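Local coordinates for protein transcriptional regulator (PDB 2WUI) that represses transcription as a TetR-family regulator with a key role in antibiotic resistance in Pseudomonas aeruginosa, and probably binds DNA through a helix-turn-helix motif, at residues K55-L60 with E118-L122; G89-L93 with W167-C171; A159-L163 with G195-L199. All blocks are in the same frame, centred on the assembly; numbering follows the deposited sequence.

How the contacts relate
Contact 1 joins helix 55-67, which follows the predicted helix-turn-helix at 33-52, to the start of helix 120-146. That helix leads along the chain to helix 156-174, which contacts 2 and 3 share. Helix 156-174 meets helix 81-97 at 167-171 and helix 185-201 at 159-163. The centres of contacts 2 and 3 are about 13 Å apart, and both touch the second subunit. Contact 1 is about 26 Å from contact 2 and about 35 Å from contact 3, centre to centre, and it lies across the chain's centre from contact 3. Together the contacts run from the probable DNA-binding end to the dimer interface.

Contact 1 of 3, residues K55-L60 with E118-L122; sequences KIEVCL and ENEPL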
# COMPACT_ATOMS: atom_id res chain seq x y z
N LYS A 55 -2.03 -30.07 0.96
CA LYS A 55 -1.23 -28.97 1.46
C LYS A 55 -2.16 -27.77 1.65
O LYS A 55 -2.02 -27.02 2.61
CB LYS A 55 -0.13 -28.59 0.48
CG LYS A 55 -0.63 -27.79 -0.72
CD LYS A 55 0.50 -27.01 -1.38
CE LYS A 55 0.13 -26.60 -2.79
NZ LYS A 55 1.34 -26.41 -3.62
N ILE A 56 -3.11 -27.60 0.74
CA ILE A 56 -4.04 -26.49 0.87
C ILE A 56 -4.71 -26.59 2.22
O ILE A 56 -4.91 -25.59 2.91
CB ILE A 56 -5.11 -26.50 -0.23
CG1 ILE A 56 -4.53 -25.99 -1.54
CG2 ILE A 56 -6.27 -25.59 0.16
CD1 ILE A 56 -4.00 -24.58 -1.44
N GLU A 57 -5.07 -27.81 2.59
CA GLU A 57 -5.71 -28.04 3.88
C GLU A 57 -4.77 -27.63 5.02
O GLU A 57 -5.14 -26.87 5.91
CB GLU A 57 -6.11 -29.51 4.02
CG GLU A 57 -7.14 -29.74 5.10
CD GLU A 57 -8.35 -28.83 4.92
OE1 GLU A 57 -8.77 -28.63 3.75
OE2 GLU A 57 -8.87 -28.31 5.94
N VAL A 58 -3.55 -28.13 4.98
CA VAL A 58 -2.59 -27.80 6.01
C VAL A 58 -2.53 -26.30 6.12
O VAL A 58 -2.25 -25.74 7.17
CB VAL A 58 -1.18 -28.34 5.67
CG1 VAL A 58 -0.32 -27.23 5.08
CG2 VAL A 58 -0.51 -28.91 6.90
N CYS A 59 -2.80 -25.63 5.01
CA CYS A 59 -2.55 -24.20 4.95
C CYS A 59 -3.64 -23.37 5.60
O CYS A 59 -3.37 -22.43 6.36
CB CYS A 59 -2.40 -23.76 3.51
SG CYS A 59 -1.67 -22.16 3.48
N LEU A 60 -4.88 -23.70 5.26
CA LEU A 60 -6.04 -23.12 5.92
C LEU A 60 -5.89 -23.32 7.42
O LEU A 60 -6.11 -22.40 8.20
CB LEU A 60 -7.32 -23.78 5.42
CG LEU A 60 -7.64 -23.56 3.94
CD1 LEU A 60 -9.00 -24.14 3.62
CD2 LEU A 60 -7.62 -22.09 3.63
N GLU A 118 -6.39 -22.73 -7.49
CA GLU A 118 -6.20 -23.67 -6.39
C GLU A 118 -6.26 -22.91 -5.07
O GLU A 118 -6.89 -23.36 -4.11
CB GLU A 118 -4.86 -24.40 -6.52
CG GLU A 118 -4.89 -25.85 -6.06
CD GLU A 118 -3.49 -26.47 -5.89
OE1 GLU A 118 -2.48 -25.78 -6.13
OE2 GLU A 118 -3.42 -27.67 -5.50
N ASN A 119 -5.62 -21.75 -5.05
CA ASN A 119 -5.54 -20.91 -3.86
C ASN A 119 -6.83 -20.15 -3.61
O ASN A 119 -6.83 -19.16 -2.89
CB ASN A 119 -4.38 -19.93 -4.00
CG ASN A 119 -3.09 -20.63 -4.42
OD1 ASN A 119 -3.04 -21.86 -4.46
ND2 ASN A 119 -2.05 -19.85 -4.74
N GLU A 120 -7.93 -20.59 -4.20
CA GLU A 120 -9.20 -19.90 -4.01
C GLU A 120 -9.58 -19.80 -2.54
O GLU A 120 -9.91 -18.71 -2.05
CB GLU A 120 -10.33 -20.59 -4.79
CG GLU A 120 -11.67 -19.90 -4.69
CD GLU A 120 -11.68 -18.56 -5.40
OE1 GLU A 120 -10.81 -18.34 -6.27
OE2 GLU A 120 -12.58 -17.73 -5.08
N PRO A 121 -9.53 -20.93 -1.82
CA PRO A 121 -9.90 -20.98 -0.40
C PRO A 121 -9.02 -20.08 0.45
O PRO A 121 -9.45 -19.58 1.49
CB PRO A 121 -9.64 -22.45 -0.02
CG PRO A 121 -9.56 -23.18 -1.31
CD PRO A 121 -9.01 -22.21 -2.30
N LEU A 122 -7.77 -19.92 0.01
CA LEU A 122 -6.83 -19.04 0.68
C LEU A 122 -7.27 -17.63 0.46
O LEU A 122 -7.37 -16.84 1.39
CB LEU A 122 -5.43 -19.21 0.09
CG LEU A 122 -4.62 -20.36 0.68
CD1 LEU A 122 -5.23 -20.76 1.99
CD2 LEU A 122 -4.59 -21.52 -0.26
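Ile56 and Leu60, one turn apart on helix 55-67, face the turn that opens helix 120-146. The CA of Ile56 lies 7.5 Å from the CA of Asn119, and the CA atoms of Leu60 and Leu122 are 6.7 Å apart. Asn119 sits at the N-cap position, but its side chain makes no capping bond. The contact is mainly apolar, with no hydrogen bond between the segments. Leu122 uses both branches. Its CD2 meets CD1 of Ile56, and its CD1 lies 4.1 Å from SG of Cys59. With CG1 of Ile56 beside the backbone N (chi1 -77°), CD1 reaches Leu122 while CG2 faces CG of Pro121 at 4.3 Å. CD1 also comes near OD1 of Asn119, whose ND2 bonds to O of Glu114. Leu60 stands nearly perpendicular to Pro121, with CD1 4.1 Å from CB of the proline. Lys55 runs near Glu118, yet its NZ bonds to the carbonyl oxygens of Val29 and Thr32. Phe24 of helix 11-26 packs on Cys59. The patch joins helix 55-67 to the start of helix 120-146, consistent with the junction of DNA-binding and regulatory domains in TetR relatives.

Contact 2 of 3, residues G89-L93 with W167-C171; sequences GMGFL and WDGIC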
# COMPACT_ATOMS: atom_id res chain seq x y z
N GLY A 89 -6.50 -1.10 16.48
CA GLY A 89 -5.65 -0.72 15.36
C GLY A 89 -4.18 -0.70 15.73
O GLY A 89 -3.30 -0.93 14.91
N MET A 90 -3.92 -0.43 17.00
CA MET A 90 -2.56 -0.36 17.49
C MET A 90 -2.05 -1.73 17.94
O MET A 90 -0.89 -2.09 17.71
CB MET A 90 -2.48 0.65 18.63
CG MET A 90 -2.07 2.04 18.17
SD MET A 90 -0.32 2.04 17.67
CE MET A 90 -0.28 3.45 16.58
N GLY A 91 -2.91 -2.51 18.58
CA GLY A 91 -2.58 -3.88 18.86
C GLY A 91 -2.34 -4.70 17.61
O GLY A 91 -1.25 -5.20 17.39
N PHE A 92 -3.36 -4.78 16.77
CA PHE A 92 -3.25 -5.41 15.46
C PHE A 92 -2.10 -4.96 14.54
O PHE A 92 -1.41 -5.80 13.95
CB PHE A 92 -4.57 -5.32 14.70
CG PHE A 92 -4.54 -6.00 13.38
CD1 PHE A 92 -4.01 -7.28 13.26
CD2 PHE A 92 -5.02 -5.37 12.24
CE1 PHE A 92 -3.97 -7.92 12.02
CE2 PHE A 92 -4.98 -6.00 11.00
CZ PHE A 92 -4.46 -7.28 10.89
N LEU A 93 -1.89 -3.66 14.37
CA LEU A 93 -0.78 -3.25 13.52
C LEU A 93 0.48 -3.89 14.06
O LEU A 93 1.31 -4.39 13.31
CB LEU A 93 -0.60 -1.74 13.50
CG LEU A 93 0.45 -1.26 12.50
CD1 LEU A 93 0.58 0.24 12.54
CD2 LEU A 93 1.80 -1.86 12.76
N TRP A 167 -4.16 3.97 7.96
CA TRP A 167 -3.57 2.74 8.46
C TRP A 167 -2.64 2.14 7.41
O TRP A 167 -1.41 2.16 7.55
CB TRP A 167 -4.68 1.75 8.78
CG TRP A 167 -4.33 0.75 9.80
CD1 TRP A 167 -4.49 0.86 11.15
CD2 TRP A 167 -3.80 -0.54 9.57
NE1 TRP A 167 -4.07 -0.29 11.78
CE2 TRP A 167 -3.64 -1.17 10.83
CE3 TRP A 167 -3.42 -1.24 8.41
CZ2 TRP A 167 -3.12 -2.46 10.96
CZ3 TRP A 167 -2.90 -2.52 8.55
CH2 TRP A 167 -2.76 -3.11 9.82
N ASP A 168 -3.24 1.62 6.33
CA ASP A 168 -2.49 1.05 5.21
C ASP A 168 -1.24 1.84 4.84
O ASP A 168 -0.14 1.28 4.75
CB ASP A 168 -3.37 1.00 3.96
CG ASP A 168 -4.62 0.13 4.14
OD1 ASP A 168 -4.86 -0.32 5.29
OD2 ASP A 168 -5.36 -0.12 3.16
N GLY A 169 -1.41 3.14 4.62
CA GLY A 169 -0.29 4.07 4.52
C GLY A 169 0.87 3.90 5.50
O GLY A 169 2.01 3.80 5.06
N ILE A 170 0.62 3.89 6.81
CA ILE A 170 1.74 3.72 7.75
C ILE A 170 2.21 2.27 7.77
O ILE A 170 3.41 2.00 7.93
CB ILE A 170 1.45 4.26 9.19
CG1 ILE A 170 0.49 3.36 9.95
CG2 ILE A 170 0.88 5.69 9.13
CD1 ILE A 170 -0.93 3.93 9.94
N CYS A 171 1.28 1.34 7.58
CA CYS A 171 1.63 -0.06 7.41
C CYS A 171 2.74 -0.18 6.37
O CYS A 171 3.78 -0.77 6.63
CB CYS A 171 0.41 -0.88 6.97
SG CYS A 171 0.23 -2.45 7.84
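Trp167 reaches across from helix 156-174 to Gly89, Phe92 and Leu93 of helix 81-97 and makes most of this contact. The two short helical segments run at 34° to each other, their axes 12.0 Å apart at closest approach. The large indole spans this wide spacing. The single hydrogen bond across the contact runs from NE1 of Trp167 to the backbone O of Gly89. It measures 3.3 Å and is fairly straight, with an N-H...O angle of 160°. The oxygen lies near the indole plane, at the edge of the ring. The same oxygen accepts the helical bond from N of Leu93, and the two donors arrive from opposite faces of the carbonyl plane. The indole N-H thus takes up a second position on an oxygen already used by the helix.

The aromatic contact is with Phe92. Its ring is nearly parallel to the six-membered ring of Trp167, with planes at 14°, but slid so far that they barely overlap. The centroids are 5.5 Å apart. CD2 of Phe92 comes within 3.7 Å of CZ2 of Trp167.

The apolar part belongs to Leu93. Its CB packs 3.6 Å from CZ2 of Trp167. Extended through both torsions, Leu93 carries CD1 onward to CG1 of Ile170, at 4.1 Å. Phe192 of helix 185-201 meets the indole as well, and Ile170 also packs on Ser165 of the second subunit. Such helix-to-helix packing beside the dimer interface belongs to the all-helical regulatory domain of TetR-family proteins.

Contact 3 of 3, residues A159-L163 with G195-L199; sequences ASIYL and GLDSL
Leu199 fills a hollow lined by Ala159, Tyr162 and Leu163 on the facing helix. The two segments are close to antiparallel, at 165°, with axes 10.4 Å apart. CD1 of Leu199 fits between CB of Ala159, at 3.9 Å, and CD2 of Leu163, at 3.7 Å. Its other branch, CD2, lies 3.7 Å from CD1 of Tyr162.

The return bump is Leu163. Its CD1 rests against the backbone of Gly195, which has no side chain. Its CD2 touches CD2 of Leu196 at 3.6 Å, the two leucines set almost square to each other. Tyr162 has CG anti to its backbone N (chi1 -176°), which sends the ring across to Gly195 and Ser198. Gly195 O accepts a hydrogen bond from OG of Ser198, 2.9 Å long.

The Tyr162 hydroxyl bonds to that of Tyr162 in the second subunit, and Met191 of that subunit packs on Tyr162. Leu85 of helix 81-97 touches Leu163 and Leu196, while Ile141 of helix 120-146 touches Leu199. Helices 156-174 and 185-201 thus pack against the second subunit, consistent with the four-helix-bundle dimer interface of TetR-family proteins.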
# COMPACT_ATOMS: atom_id res chain seq x y z
N ALA A 159 -15.39 8.57 6.06
CA ALA A 159 -14.54 8.57 7.26
C ALA A 159 -13.70 7.31 7.37
O ALA A 159 -12.48 7.38 7.52
CB ALA A 159 -15.37 8.77 8.53
N SER A 160 -14.35 6.15 7.33
CA SER A 160 -13.60 4.91 7.33
C SER A 160 -12.56 4.95 6.22
O SER A 160 -11.36 4.75 6.46
CB SER A 160 -14.51 3.71 7.16
OG SER A 160 -15.46 3.99 6.16
N ILE A 161 -13.00 5.21 4.99
CA ILE A 161 -12.04 5.24 3.89
C ILE A 161 -10.83 6.05 4.34
O ILE A 161 -9.69 5.67 4.06
CB ILE A 161 -12.65 5.81 2.59
CG1 ILE A 161 -13.72 4.86 2.03
CG2 ILE A 161 -11.57 5.99 1.55
CD1 ILE A 161 -14.41 5.39 0.81
N TYR A 162 -11.07 7.12 5.09
CA TYR A 162 -9.98 7.95 5.59
C TYR A 162 -9.09 7.17 6.57
O TYR A 162 -7.90 7.03 6.34
CB TYR A 162 -10.53 9.23 6.24
CG TYR A 162 -9.47 10.21 6.70
CD1 TYR A 162 -9.14 10.32 8.04
CD2 TYR A 162 -8.81 11.03 5.80
CE1 TYR A 162 -8.17 11.23 8.47
CE2 TYR A 162 -7.84 11.94 6.23
CZ TYR A 162 -7.53 12.03 7.57
OH TYR A 162 -6.57 12.91 8.03
N LEU A 163 -9.67 6.66 7.65
CA LEU A 163 -8.89 5.87 8.62
C LEU A 163 -8.21 4.65 7.98
O LEU A 163 -7.00 4.44 8.15
CB LEU A 163 -9.79 5.44 9.79
CG LEU A 163 -9.54 6.07 11.17
CD1 LEU A 163 -8.60 7.24 11.03
CD2 LEU A 163 -10.86 6.48 11.85
N GLY A 195 -5.32 11.32 13.22
CA GLY A 195 -6.24 10.91 12.17
C GLY A 195 -7.64 11.00 12.73
O GLY A 195 -8.56 11.47 12.06
N LEU A 196 -7.78 10.57 13.98
CA LEU A 196 -9.07 10.57 14.65
C LEU A 196 -9.60 11.99 14.93
O LEU A 196 -10.80 12.24 14.85
CB LEU A 196 -8.97 9.77 15.93
CG LEU A 196 -8.59 8.32 15.62
CD1 LEU A 196 -7.94 7.64 16.81
CD2 LEU A 196 -9.83 7.57 15.16
N ASP A 197 -8.70 12.92 15.23
CA ASP A 197 -9.15 14.30 15.40
C ASP A 197 -9.84 14.78 14.14
O ASP A 197 -10.90 15.40 14.20
CB ASP A 197 -7.99 15.24 15.73
CG ASP A 197 -7.56 15.16 17.19
OD1 ASP A 197 -7.37 14.02 17.68
OD2 ASP A 197 -7.41 16.23 17.83
N SER A 198 -9.26 14.48 12.98
CA SER A 198 -9.78 15.09 11.77
C SER A 198 -11.21 14.64 11.58
O SER A 198 -12.03 15.41 11.11
CB SER A 198 -8.92 14.79 10.56
OG SER A 198 -9.22 13.49 10.10
N LEU A 199 -11.55 13.43 11.99
CA LEU A 199 -12.95 13.03 11.91
C LEU A 199 -13.74 13.99 12.78
O LEU A 199 -14.81 14.47 12.40
CB LEU A 199 -13.22 11.60 12.38
CG LEU A 199 -12.47 10.40 11.78
CD1 LEU A 199 -13.39 9.19 11.81
CD2 LEU A 199 -11.99 10.66 10.37